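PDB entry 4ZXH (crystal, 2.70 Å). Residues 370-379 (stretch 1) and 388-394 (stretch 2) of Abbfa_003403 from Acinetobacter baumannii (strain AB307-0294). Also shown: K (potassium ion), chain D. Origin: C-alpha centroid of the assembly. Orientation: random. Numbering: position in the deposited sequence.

Stretch 1, residues 370-379: KELLLPIQTP
Stretch 2, residues 388-394: TLGSFPV

The two stretches, joined through a potassium ion, bury 383 Å² between them, most of it around S391, L372 and P393. Residues 370–372 have helical phi/psi angles without the regular bonds; L373 N donates to K370 O (3.2 Å), and a weak bond runs from L374 N to E371 O (3.4 Å). From L374 (-67/160) the chain is loop, passing through P375 (-87/12) to extended angles at I376, Q377 and T378. Stretch 2 arrives as a strand at T388–G390 and continues as loop from F392 to V394. Two CA pairs set the register: L372 CA to S391 CA at 5.1 Å and P375 CA to P393 CA at 5.8 Å. Both stretches therefore advance in the same sense between these points.

S391 (-68/151, chi1 m) points its CB toward stretch 1, bringing OG to 3.0 Å from K. Four carbonyl oxygens of stretch 1 also bind the ion: E371 O at 2.9 Å, L372 O at 3.0 Å, L374 O at 2.9 Å and I376 O at 2.8 Å. The turn gathers these partial negative charges around the cation, and the serine oxygen links them to the second stretch. No clear direct hydrogen bond crosses the interface.

L372 (m, t) leaves its backbone sideways, but its end comes nearer: CD2 lies 3.5 Å from both G390 C and S391 N, while CD1 meets L389 CB at 4.2 Å. The leucine thus packs against strand backbone as well as an apolar side chain.

P393, with a C-gamma exo ring, also points toward stretch 1. Its CB is 3.9 Å from P375 O, and its CG lies 3.9 Å from I376 C and 3.8 Å from Q377 N, so the ring rests against main chain by van der Waals contact. T378 (chi1 m) lies beside the serine, its O 3.5 Å from S391 OG.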

# COMPACT_ATOMS: atom_id res chain seq x y z
N LYS A 370 -4.21 -29.84 30.40
CA LYS A 370 -3.47 -28.59 30.54
C LYS A 370 -2.13 -28.63 29.79
O LYS A 370 -1.93 -27.93 28.80
CB LYS A 370 -3.24 -28.29 32.02
CG LYS A 370 -2.37 -27.08 32.34
CD LYS A 370 -2.15 -26.94 33.86
CE LYS A 370 -1.00 -25.98 34.20
NZ LYS A 370 0.33 -26.48 33.74
N GLU A 371 -1.24 -29.50 30.23
CA GLU A 371 0.09 -29.57 29.64
C GLU A 371 0.09 -30.06 28.18
O GLU A 371 0.95 -29.66 27.40
CB GLU A 371 0.98 -30.46 30.51
CG GLU A 371 1.03 -29.97 31.95
CD GLU A 371 2.06 -30.69 32.79
OE1 GLU A 371 2.86 -31.45 32.23
OE2 GLU A 371 2.07 -30.50 34.03
N LEU A 372 -0.89 -30.88 27.78
CA LEU A 372 -0.99 -31.33 26.38
C LEU A 372 -1.28 -30.19 25.41
O LEU A 372 -0.88 -30.24 24.25
CB LEU A 372 -2.08 -32.39 26.22
CG LEU A 372 -1.82 -33.79 26.75
CD1 LEU A 372 -3.03 -34.66 26.48
CD2 LEU A 372 -0.59 -34.36 26.09
N LEU A 373 -1.99 -29.18 25.89
CA LEU A 373 -2.47 -28.09 25.04
C LEU A 373 -1.51 -26.90 25.01
O LEU A 373 -1.75 -25.94 24.30
CB LEU A 373 -3.85 -27.63 25.51
CG LEU A 373 -5.00 -28.61 25.34
CD1 LEU A 373 -6.33 -27.98 25.73
CD2 LEU A 373 -5.06 -29.10 23.91
N LEU A 374 -0.43 -26.97 25.79
CA LEU A 374 0.59 -25.92 25.77
C LEU A 374 1.33 -25.88 24.42
O LEU A 374 1.33 -26.85 23.66
CB LEU A 374 1.58 -26.12 26.92
CG LEU A 374 1.08 -25.78 28.32
CD1 LEU A 374 2.14 -26.10 29.36
CD2 LEU A 374 0.73 -24.32 28.39
N PRO A 375 1.98 -24.75 24.12
CA PRO A 375 2.67 -24.71 22.83
C PRO A 375 4.08 -25.28 22.95
O PRO A 375 4.88 -25.11 22.03
CB PRO A 375 2.71 -23.23 22.50
CG PRO A 375 1.78 -22.57 23.52
CD PRO A 375 1.87 -23.42 24.71
N ILE A 376 4.36 -25.92 24.07
CA ILE A 376 5.67 -26.52 24.31
C ILE A 376 5.55 -28.02 24.55
O ILE A 376 4.51 -28.51 25.00
CB ILE A 376 6.36 -25.90 25.53
CG1 ILE A 376 5.56 -26.22 26.79
CG2 ILE A 376 6.49 -24.42 25.38
CD1 ILE A 376 6.36 -26.10 28.00
N GLN A 377 6.63 -28.74 24.25
CA GLN A 377 6.67 -30.16 24.55
C GLN A 377 6.71 -30.38 26.05
O GLN A 377 7.38 -29.65 26.78
CB GLN A 377 7.87 -30.85 23.90
CG GLN A 377 7.87 -32.36 24.08
CD GLN A 377 7.17 -33.06 22.96
OE1 GLN A 377 6.15 -33.71 23.16
NE2 GLN A 377 7.72 -32.97 21.76
N THR A 378 5.99 -31.40 26.48
CA THR A 378 5.95 -31.85 27.87
C THR A 378 5.88 -33.36 27.88
O THR A 378 5.19 -33.95 27.05
CB THR A 378 4.73 -31.26 28.59
OG1 THR A 378 4.93 -29.86 28.82
CG2 THR A 378 4.52 -31.94 29.90
N PRO A 379 6.60 -34.00 28.81
CA PRO A 379 6.56 -35.47 28.94
C PRO A 379 5.24 -36.03 29.53
O PRO A 379 5.13 -37.26 29.63
CB PRO A 379 7.73 -35.75 29.88
CG PRO A 379 7.89 -34.49 30.67
CD PRO A 379 7.60 -33.39 29.70
N THR A 388 -2.66 -44.00 24.49
CA THR A 388 -1.95 -43.01 25.28
C THR A 388 -1.73 -41.75 24.46
O THR A 388 -1.23 -41.85 23.34
CB THR A 388 -0.59 -43.56 25.77
OG1 THR A 388 -0.81 -44.69 26.63
CG2 THR A 388 0.20 -42.49 26.50
N LEU A 389 -2.11 -40.59 25.00
CA LEU A 389 -1.91 -39.30 24.31
C LEU A 389 -0.69 -38.57 24.86
O LEU A 389 -0.52 -38.47 26.07
CB LEU A 389 -3.13 -38.38 24.43
CG LEU A 389 -4.50 -38.66 23.80
CD1 LEU A 389 -5.32 -37.40 23.86
CD2 LEU A 389 -4.39 -39.15 22.38
N GLY A 390 0.14 -38.03 23.97
CA GLY A 390 1.28 -37.23 24.37
C GLY A 390 1.27 -35.93 23.60
O GLY A 390 0.45 -35.77 22.70
N SER A 391 2.16 -35.00 23.95
CA SER A 391 2.23 -33.71 23.26
C SER A 391 2.71 -33.88 21.84
O SER A 391 3.45 -34.80 21.56
CB SER A 391 3.17 -32.74 23.98
OG SER A 391 2.64 -32.34 25.23
N PHE A 392 2.27 -32.98 20.96
CA PHE A 392 2.91 -32.80 19.65
C PHE A 392 2.69 -31.35 19.18
O PHE A 392 1.68 -31.04 18.56
CB PHE A 392 2.38 -33.81 18.63
CG PHE A 392 3.15 -33.83 17.34
CD1 PHE A 392 4.23 -34.68 17.18
CD2 PHE A 392 2.81 -32.98 16.29
CE1 PHE A 392 4.93 -34.70 16.00
CE2 PHE A 392 3.51 -32.98 15.11
CZ PHE A 392 4.58 -33.83 14.96
N PRO A 393 3.65 -30.46 19.47
CA PRO A 393 3.43 -29.05 19.11
C PRO A 393 3.42 -28.80 17.61
O PRO A 393 4.21 -29.36 16.85
CB PRO A 393 4.60 -28.33 19.77
CG PRO A 393 5.07 -29.29 20.86
CD PRO A 393 4.86 -30.64 20.28
N VAL A 394 2.52 -27.93 17.20
CA VAL A 394 2.34 -27.59 15.80
C VAL A 394 2.11 -26.08 15.66
O VAL A 394 1.18 -25.54 16.25
CB VAL A 394 1.14 -28.36 15.20
CG1 VAL A 394 0.75 -27.77 13.88
CG2 VAL A 394 1.50 -29.81 14.99
K K D . 1.97 -29.52 24.68